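Local coordinates for enoyl-CoA hydratase (Mycobacterium smegmatis, PDB 3PE8), which probably catalyses the reversible hydration of the double bond of 2-trans-enoyl-CoA thioesters to 3-hydroxyacyl-CoA, and binds a zinc ion, at residues Gly61-Phe66 with Ala98-Ala103; Ser120-Phe125 with Val178-Leu183; Val54-Val59 with Thr92-Gly97. All coordinates share one frame; numbering follows the deposited sequence.

Contact 1: Gly61-Phe66 with Ala98-Ala103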
loop_
_atom_site.group_PDB
_atom_site.type_symbol
_atom_site.label_atom_id
_atom_site.label_comp_id
_atom_site.label_asym_id
_atom_site.label_seq_id
_atom_site.Cartn_x
_atom_site.Cartn_y
_atom_site.Cartn_z
ATOM N N GLY A 61 28.616 16.078 -15.014
ATOM C CA GLY A 61 28.696 17.537 -15.170
ATOM C C GLY A 61 30.063 18.010 -15.606
ATOM O O GLY A 61 31.087 17.412 -15.249
ATOM N N ALA A 62 30.093 19.124 -16.329
ATOM C CA ALA A 62 31.338 19.834 -16.564
ATOM C C ALA A 62 31.940 20.226 -15.221
ATOM O O ALA A 62 31.219 20.663 -14.341
ATOM C CB ALA A 62 31.084 21.072 -17.437
ATOM N N ASP A 63 33.240 20.050 -15.033
ATOM C CA ASP A 63 33.847 20.352 -13.737
ATOM C C ASP A 63 33.738 21.847 -13.368
ATOM O O ASP A 63 33.650 22.711 -14.255
ATOM C CB ASP A 63 35.326 19.945 -13.710
ATOM C CG ASP A 63 35.553 18.473 -13.323
ATOM O OD1 ASP A 63 34.692 17.834 -12.719
ATOM O OD2 ASP A 63 36.698 17.990 -13.577
ATOM N N PRO A 64 33.788 22.158 -12.062
ATOM C CA PRO A 64 34.029 21.249 -10.937
ATOM C C PRO A 64 32.795 20.878 -10.136
ATOM O O PRO A 64 32.938 20.205 -9.107
ATOM C CB PRO A 64 34.961 22.076 -10.073
ATOM C CG PRO A 64 34.340 23.484 -10.204
ATOM C CD PRO A 64 33.905 23.573 -11.649
ATOM N N VAL A 65 31.613 21.299 -10.584
ATOM C CA VAL A 65 30.357 21.061 -9.873
ATOM C C VAL A 65 29.550 20.062 -10.703
ATOM O O VAL A 65 29.594 20.110 -11.922
ATOM C CB VAL A 65 29.610 22.383 -9.658
ATOM C CG1 VAL A 65 28.187 22.135 -9.125
ATOM C CG2 VAL A 65 30.401 23.313 -8.711
ATOM N N PHE A 66 28.843 19.116 -10.081
ATOM C CA PHE A 66 27.924 18.246 -10.831
ATOM C C PHE A 66 26.696 19.060 -11.251
ATOM O O PHE A 66 26.476 19.279 -12.455
ATOM C CB PHE A 66 27.526 16.985 -10.042
ATOM C CG PHE A 66 26.416 16.215 -10.691
ATOM C CD1 PHE A 66 26.668 15.417 -11.801
ATOM C CD2 PHE A 66 25.139 16.247 -10.182
ATOM C CE1 PHE A 66 25.661 14.707 -12.408
ATOM C CE2 PHE A 66 24.118 15.488 -10.764
ATOM C CZ PHE A 66 24.376 14.741 -11.888
ATOM N N ALA A 98 27.634 9.883 -12.895
ATOM C CA ALA A 98 29.050 10.010 -12.524
ATOM C C ALA A 98 29.177 11.370 -11.871
ATOM O O ALA A 98 29.239 12.417 -12.543
ATOM C CB ALA A 98 29.956 9.866 -13.753
ATOM N N ILE A 99 29.129 11.359 -10.549
ATOM C CA ILE A 99 29.031 12.621 -9.784
ATOM C C ILE A 99 30.422 13.173 -9.550
ATOM O O ILE A 99 31.192 12.642 -8.725
ATOM C CB ILE A 99 28.304 12.408 -8.475
ATOM C CG1 ILE A 99 26.987 11.610 -8.654
ATOM C CG2 ILE A 99 28.022 13.782 -7.819
ATOM C CD1 ILE A 99 26.020 12.234 -9.700
ATOM N N ASN A 100 30.734 14.263 -10.254
ATOM C CA ASN A 100 32.085 14.821 -10.327
ATOM C C ASN A 100 32.385 15.918 -9.305
ATOM O O ASN A 100 33.509 16.364 -9.205
ATOM C CB ASN A 100 32.341 15.377 -11.726
ATOM C CG ASN A 100 31.332 16.447 -12.118
ATOM O OD1 ASN A 100 30.139 16.145 -12.271
ATOM N ND2 ASN A 100 31.784 17.698 -12.263
ATOM N N GLY A 101 31.367 16.384 -8.592
ATOM C CA GLY A 101 31.484 17.511 -7.680
ATOM C C GLY A 101 30.155 17.659 -6.949
ATOM O O GLY A 101 29.386 16.686 -6.841
ATOM N N ALA A 102 29.888 18.865 -6.457
ATOM C CA ALA A 102 28.695 19.115 -5.661
ATOM C C ALA A 102 27.421 18.834 -6.455
ATOM O O ALA A 102 27.295 19.216 -7.624
ATOM C CB ALA A 102 28.682 20.574 -5.133
ATOM N N ALA A 103 26.488 18.164 -5.780
ATOM C CA ALA A 103 25.159 17.825 -6.297
ATOM C C ALA A 103 24.203 18.364 -5.221
ATOM O O ALA A 103 24.120 17.819 -4.129
ATOM C CB ALA A 103 25.013 16.327 -6.441
HETATM O O HOH W 1 32.092 20.812 -6.408
HETATM O O HOH W 2 35.042 18.432 -8.480
#

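Contact 2: Ser120-Phe125 with Val178-Leu183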
loop_
_atom_site.group_PDB
_atom_site.type_symbol
_atom_site.label_atom_id
_atom_site.label_comp_id
_atom_site.label_asym_id
_atom_site.label_seq_id
_atom_site.Cartn_x
_atom_site.Cartn_y
_atom_site.Cartn_z
ATOM N N SER A 120 33.246 10.776 -7.720
ATOM C CA SER A 120 34.585 11.278 -7.461
ATOM C C SER A 120 34.788 11.487 -5.951
ATOM O O SER A 120 33.829 11.774 -5.199
ATOM C CB SER A 120 34.739 12.618 -8.201
ATOM O OG SER A 120 35.933 13.242 -7.858
ATOM N N GLU A 121 36.058 11.409 -5.531
ATOM C CA GLU A 121 36.465 11.770 -4.189
ATOM C C GLU A 121 36.002 13.213 -3.869
ATOM O O GLU A 121 35.787 13.549 -2.712
ATOM C CB GLU A 121 37.997 11.657 -4.063
ATOM C CG GLU A 121 38.746 12.632 -5.005
ATOM C CD GLU A 121 40.206 12.262 -5.275
ATOM O OE1 GLU A 121 40.827 11.553 -4.433
ATOM O OE2 GLU A 121 40.742 12.667 -6.341
ATOM N N ASN A 122 35.855 14.019 -4.918
ATOM C CA ASN A 122 35.364 15.417 -4.839
ATOM C C ASN A 122 33.869 15.607 -4.805
ATOM O O ASN A 122 33.366 16.735 -4.642
ATOM C CB ASN A 122 35.929 16.185 -6.040
ATOM C CG ASN A 122 37.425 16.301 -5.962
ATOM O OD1 ASN A 122 38.009 16.174 -4.871
ATOM N ND2 ASN A 122 38.072 16.541 -7.104
ATOM N N ALA A 123 33.124 14.533 -4.989
ATOM C CA ALA A 123 31.664 14.666 -4.958
ATOM C C ALA A 123 31.218 15.018 -3.560
ATOM O O ALA A 123 31.812 14.599 -2.562
ATOM C CB ALA A 123 31.032 13.394 -5.384
ATOM N N LYS A 124 30.163 15.790 -3.487
ATOM C CA LYS A 124 29.481 16.041 -2.199
ATOM C C LYS A 124 28.035 16.297 -2.491
ATOM O O LYS A 124 27.682 16.658 -3.613
ATOM C CB LYS A 124 30.089 17.190 -1.410
ATOM C CG LYS A 124 30.333 18.423 -2.158
ATOM C CD LYS A 124 31.248 19.371 -1.364
ATOM C CE LYS A 124 31.398 20.682 -2.101
ATOM N NZ LYS A 124 32.367 21.572 -1.423
ATOM N N PHE A 125 27.181 16.094 -1.496
ATOM C CA PHE A 125 25.737 16.075 -1.729
ATOM C C PHE A 125 25.077 16.930 -0.653
ATOM O O PHE A 125 25.442 16.852 0.513
ATOM C CB PHE A 125 25.215 14.637 -1.616
ATOM C CG PHE A 125 25.854 13.684 -2.571
ATOM C CD1 PHE A 125 27.053 13.032 -2.266
ATOM C CD2 PHE A 125 25.261 13.463 -3.803
ATOM C CE1 PHE A 125 27.600 12.139 -3.196
ATOM C CE2 PHE A 125 25.831 12.598 -4.710
ATOM C CZ PHE A 125 26.989 11.973 -4.415
ATOM N N VAL A 178 35.938 6.952 -6.466
ATOM C CA VAL A 178 37.224 6.862 -7.176
ATOM C C VAL A 178 37.914 8.218 -7.221
ATOM O O VAL A 178 37.287 9.258 -7.006
ATOM C CB VAL A 178 37.058 6.347 -8.621
ATOM C CG1 VAL A 178 36.449 4.928 -8.625
ATOM C CG2 VAL A 178 36.195 7.296 -9.448
ATOM N N ALA A 179 39.221 8.202 -7.496
ATOM C CA ALA A 179 39.958 9.426 -7.687
ATOM C C ALA A 179 39.281 10.256 -8.770
ATOM O O ALA A 179 38.747 9.736 -9.752
ATOM C CB ALA A 179 41.450 9.114 -8.102
ATOM N N HIS A 180 39.358 11.567 -8.641
ATOM C CA HIS A 180 38.649 12.417 -9.576
ATOM C C HIS A 180 39.000 12.118 -11.034
ATOM O O HIS A 180 38.109 12.055 -11.909
ATOM C CB HIS A 180 38.960 13.894 -9.281
ATOM C CG HIS A 180 38.139 14.836 -10.095
ATOM N ND1 HIS A 180 36.805 15.065 -9.824
ATOM C CD2 HIS A 180 38.435 15.557 -11.203
ATOM C CE1 HIS A 180 36.323 15.905 -10.723
ATOM N NE2 HIS A 180 37.292 16.230 -11.566
ATOM N N ASP A 181 40.281 11.922 -11.325
ATOM C CA ASP A 181 40.647 11.765 -12.732
ATOM C C ASP A 181 40.301 10.371 -13.288
ATOM O O ASP A 181 40.445 10.131 -14.484
ATOM C CB ASP A 181 42.106 12.159 -12.968
ATOM C CG ASP A 181 42.368 13.655 -12.729
ATOM O OD1 ASP A 181 41.443 14.507 -12.772
ATOM O OD2 ASP A 181 43.545 13.972 -12.505
ATOM N N ASP A 182 39.779 9.480 -12.432
ATOM C CA ASP A 182 39.310 8.165 -12.820
ATOM C C ASP A 182 37.785 8.045 -12.898
ATOM O O ASP A 182 37.266 6.977 -13.142
ATOM C CB ASP A 182 39.814 7.160 -11.793
ATOM C CG ASP A 182 41.321 7.027 -11.801
ATOM O OD1 ASP A 182 41.956 7.274 -12.876
ATOM O OD2 ASP A 182 41.877 6.656 -10.716
ATOM N N LEU A 183 37.065 9.141 -12.659
ATOM C CA LEU A 183 35.608 9.075 -12.546
ATOM C C LEU A 183 34.957 8.529 -13.820
ATOM O O LEU A 183 34.203 7.552 -13.765
ATOM C CB LEU A 183 35.025 10.469 -12.257
ATOM C CG LEU A 183 33.493 10.493 -12.261
ATOM C CD1 LEU A 183 32.966 9.559 -11.218
ATOM C CD2 LEU A 183 32.973 11.950 -12.044
#

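Contact 3: Val54-Val59 with Thr92-Gly97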
loop_
_atom_site.group_PDB
_atom_site.type_symbol
_atom_site.label_atom_id
_atom_site.label_comp_id
_atom_site.label_asym_id
_atom_site.label_seq_id
_atom_site.Cartn_x
_atom_site.Cartn_y
_atom_site.Cartn_z
ATOM N N VAL A 54 22.141 3.091 -28.776
ATOM C CA VAL A 54 22.497 3.351 -27.366
ATOM C C VAL A 54 21.975 2.251 -26.456
ATOM O O VAL A 54 20.787 1.891 -26.508
ATOM C CB VAL A 54 21.892 4.692 -26.913
ATOM C CG1 VAL A 54 22.155 4.944 -25.397
ATOM C CG2 VAL A 54 22.442 5.848 -27.788
ATOM N N ASP A 55 22.858 1.700 -25.636
ATOM C CA ASP A 55 22.436 0.734 -24.607
ATOM C C ASP A 55 22.387 1.313 -23.197
ATOM O O ASP A 55 21.604 0.852 -22.367
ATOM C CB ASP A 55 23.357 -0.485 -24.577
ATOM C CG ASP A 55 23.175 -1.398 -25.751
ATOM O OD1 ASP A 55 22.105 -1.388 -26.430
ATOM O OD2 ASP A 55 24.137 -2.142 -25.993
ATOM N N VAL A 56 23.284 2.255 -22.902
ATOM C CA VAL A 56 23.521 2.768 -21.547
ATOM C C VAL A 56 23.782 4.268 -21.630
ATOM O O VAL A 56 24.361 4.752 -22.626
ATOM C CB VAL A 56 24.747 2.064 -20.846
ATOM C CG1 VAL A 56 25.045 2.640 -19.462
ATOM C CG2 VAL A 56 24.506 0.535 -20.753
ATOM N N VAL A 57 23.271 5.010 -20.644
ATOM C CA VAL A 57 23.514 6.448 -20.518
ATOM C C VAL A 57 24.391 6.734 -19.284
ATOM O O VAL A 57 24.157 6.139 -18.203
ATOM C CB VAL A 57 22.178 7.242 -20.386
ATOM C CG1 VAL A 57 22.447 8.734 -20.197
ATOM C CG2 VAL A 57 21.282 7.055 -21.645
ATOM N N ILE A 58 25.375 7.628 -19.441
ATOM C CA ILE A 58 26.092 8.232 -18.316
ATOM C C ILE A 58 25.711 9.697 -18.240
ATOM O O ILE A 58 25.796 10.397 -19.262
ATOM C CB ILE A 58 27.644 8.087 -18.476
ATOM C CG1 ILE A 58 28.047 6.611 -18.510
ATOM C CG2 ILE A 58 28.402 8.858 -17.366
ATOM C CD1 ILE A 58 29.494 6.358 -18.913
ATOM N N VAL A 59 25.350 10.164 -17.051
ATOM C CA VAL A 59 25.091 11.573 -16.828
ATOM C C VAL A 59 26.208 12.128 -15.955
ATOM O O VAL A 59 26.507 11.549 -14.915
ATOM C CB VAL A 59 23.733 11.817 -16.134
ATOM C CG1 VAL A 59 23.541 13.328 -15.783
ATOM C CG2 VAL A 59 22.554 11.374 -17.009
ATOM N N THR A 92 14.001 2.327 -20.029
ATOM C CA THR A 92 14.381 0.950 -19.729
ATOM C C THR A 92 15.868 0.740 -19.892
ATOM O O THR A 92 16.366 -0.329 -19.542
ATOM C CB THR A 92 13.656 -0.045 -20.596
ATOM O OG1 THR A 92 14.046 0.116 -21.970
ATOM C CG2 THR A 92 12.126 0.107 -20.427
ATOM N N LYS A 93 16.581 1.736 -20.425
ATOM C CA LYS A 93 18.050 1.674 -20.536
ATOM C C LYS A 93 18.681 2.264 -19.262
ATOM O O LYS A 93 18.261 3.309 -18.793
ATOM C CB LYS A 93 18.506 2.449 -21.774
ATOM C CG LYS A 93 17.953 1.861 -23.079
ATOM C CD LYS A 93 18.431 2.575 -24.294
ATOM C CE LYS A 93 17.745 2.043 -25.527
ATOM N NZ LYS A 93 18.097 2.859 -26.721
ATOM N N PRO A 94 19.728 1.627 -18.736
ATOM C CA PRO A 94 20.299 2.104 -17.511
ATOM C C PRO A 94 20.955 3.475 -17.603
ATOM O O PRO A 94 21.604 3.780 -18.592
ATOM C CB PRO A 94 21.387 1.079 -17.199
ATOM C CG PRO A 94 21.095 -0.091 -17.993
ATOM C CD PRO A 94 20.286 0.333 -19.148
ATOM N N VAL A 95 20.793 4.267 -16.546
ATOM C CA VAL A 95 21.391 5.592 -16.403
ATOM C C VAL A 95 22.336 5.587 -15.207
ATOM O O VAL A 95 21.925 5.336 -14.075
ATOM C CB VAL A 95 20.342 6.704 -16.195
ATOM C CG1 VAL A 95 21.028 8.075 -16.037
ATOM C CG2 VAL A 95 19.387 6.762 -17.402
ATOM N N ILE A 96 23.606 5.825 -15.480
ATOM C CA ILE A 96 24.687 5.865 -14.490
ATOM C C ILE A 96 25.007 7.333 -14.256
ATOM O O ILE A 96 25.281 8.069 -15.212
ATOM C CB ILE A 96 25.971 5.189 -14.992
ATOM C CG1 ILE A 96 25.745 3.707 -15.196
ATOM C CG2 ILE A 96 27.154 5.444 -13.958
ATOM C CD1 ILE A 96 26.802 3.038 -16.122
ATOM N N GLY A 97 24.903 7.780 -13.007
ATOM C CA GLY A 97 25.335 9.139 -12.657
ATOM C C GLY A 97 26.769 9.112 -12.216
ATOM O O GLY A 97 27.108 8.379 -11.251
#

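Contact 1: Gly61-Phe66 with Ala98-Ala103
Asn100 grips the bend of segment 61-66 with both ends of its amide. ND2 of Asn100 donates to OD1 of Asp63 over 2.9 Å, reaching the lone pair that faces away from the other carboxylate oxygen, and sends a weak bond to O of Val65. OD1 of Asn100 accepts from the backbone N of Gly61 at 3.1 Å; the donor comes from above the carbonyl plane, and the bond is bent to 137°. With CG placed between the backbone N and the carbonyl carbon (chi1 58°), the short side chain reaches all three partners, and an amide suits because it both donates and accepts. OD2 of Asp63 is hydrogen-bonded to NE2 of His180. Backbone N of Phe66 makes a weak bond to O of Ala102, while one water links O of Pro64 to N of Ala102 and a second donates to both O of Pro64 and O of Asn100. Gly101 brings its CA within 3.4 Å of O of Pro64 in a CA-H...O contact, an approach possible because glycine has no side chain there. Packing begins with the Phe66 ring: CD1 of Ile99 sits over its centre, 3.7 Å from the centroid, a CH-pi contact, and OD1 of Asn100 lies at the ring edge. CB of Ala103 touches CD2 of Phe66 at 3.7 Å. The bend, with a cis peptide before Pro64, follows strand 56-61 and packs where the chain passes from strand 95-99 to strand 102-104; Leu183 of helix 183-195 touches Asn100, and Phe125 of strand 124-126 lies against Ile99 and Ala103.

Contact 2: Ser120-Phe125 with Val178-Leu183
An ST turn at Ser120, combined with a type I beta turn from Ser120 to Ala123, ends strand 116-120 beside the link between strand 177-178 and helix 183-195. OG of Ser120 lies anti to its own backbone N (chi1 172°), where it accepts from N of Asn122 at 3.0 Å and also meets ND1 of His180 at 2.8 Å. The hydroxyl sits at the edge of the imidazole, in its plane, and either partner of this bond could be the donor. Serine suits the corner because one small hydroxyl both closes the turn and holds the neighbouring ring. NE2, the other ring nitrogen, is held by OD2 of Asp63, which should restrain the ring's rotation. The backbone N of Glu121 donates to O of Val178 at 2.9 Å, continuing the parallel pairing of Ser120 with Val178. In the conformer described, OE2 of Glu121 accepts from N of His180 at 2.9 Å (172°), the donor lying above the carboxylate plane; the side chain has a second conformer, so this bond may be partial. The methyl CD1 of Leu183 packs on the backbone of Ser120, 3.7 Å from its N. Strand 116-120 has strand 95-99 as its other neighbour, Ser120 pairing with Ile99 through the backbone, while Leu183, at the start of helix 183-195, also packs on Ala98. Beyond the turn the chain enters strand 124-126, which pairs with strand 102-104.

Contact 3: Val54-Val59 with Thr92-Gly97
Val59 lays its CG2 against CG1 of Val95, 3.8 Å away, and on the same face of the sheet CB of Val57 lies near CG2 of Val95. Ile58 and Ile96 project from the other face, where CD1 of Ile96 reaches back to CG1 of Val56 at 3.8 Å. Beta-branched residues suit these positions, since they accept the extended backbone and fill both faces. The strands 56-59 and 95-97 run parallel, 23° apart, as central neighbours in the larger sheet of the crotonase fold. Val57 is bonded through both its N-H and its C=O: its N donates to O of Pro94 at 2.9 Å, nearly straight at 177°, and its O accepts N of Ile96 at 2.8 Å. N of Val59 then donates to O of Ile96. Pro94 has no N-H to give, but the pairing here uses only its C=O; its ring packs on Leu158 of a second subunit. Before it, Lys93, extended beyond CG, carries NZ to O of Val54 over 2.9 Å; the ammonium also binds the carbonyls of Ala48 and Gln49 in helix 35-50. Ala48 and Phe41 of that helix pack on Val57 and Val59, Leu184 of helix 183-195 on Ile58.

How the contacts relate
Contacts 1 and 3 are buried; contact 2 lies nearer the surface, at the edge of the same six-stranded sheet of the crotonase fold. Contacts 1 and 3 cross along the chain: segment 54-59 runs into 61-66 and segment 92-97 into 98-103, so contact 1 lies at the C-terminal ends of the strands paired in contact 3, their centres about 17 Å apart. Contact 2 follows both in sequence, its centre about 8 Å from that of contact 1, and does not touch contact 3. Contact 1 therefore lies between the other two, tied to contact 3 through strand 95-99 and to contact 2 through the smaller sheet. The side chain of zinc ligand Glu109 is about 9 Å from that of Phe66.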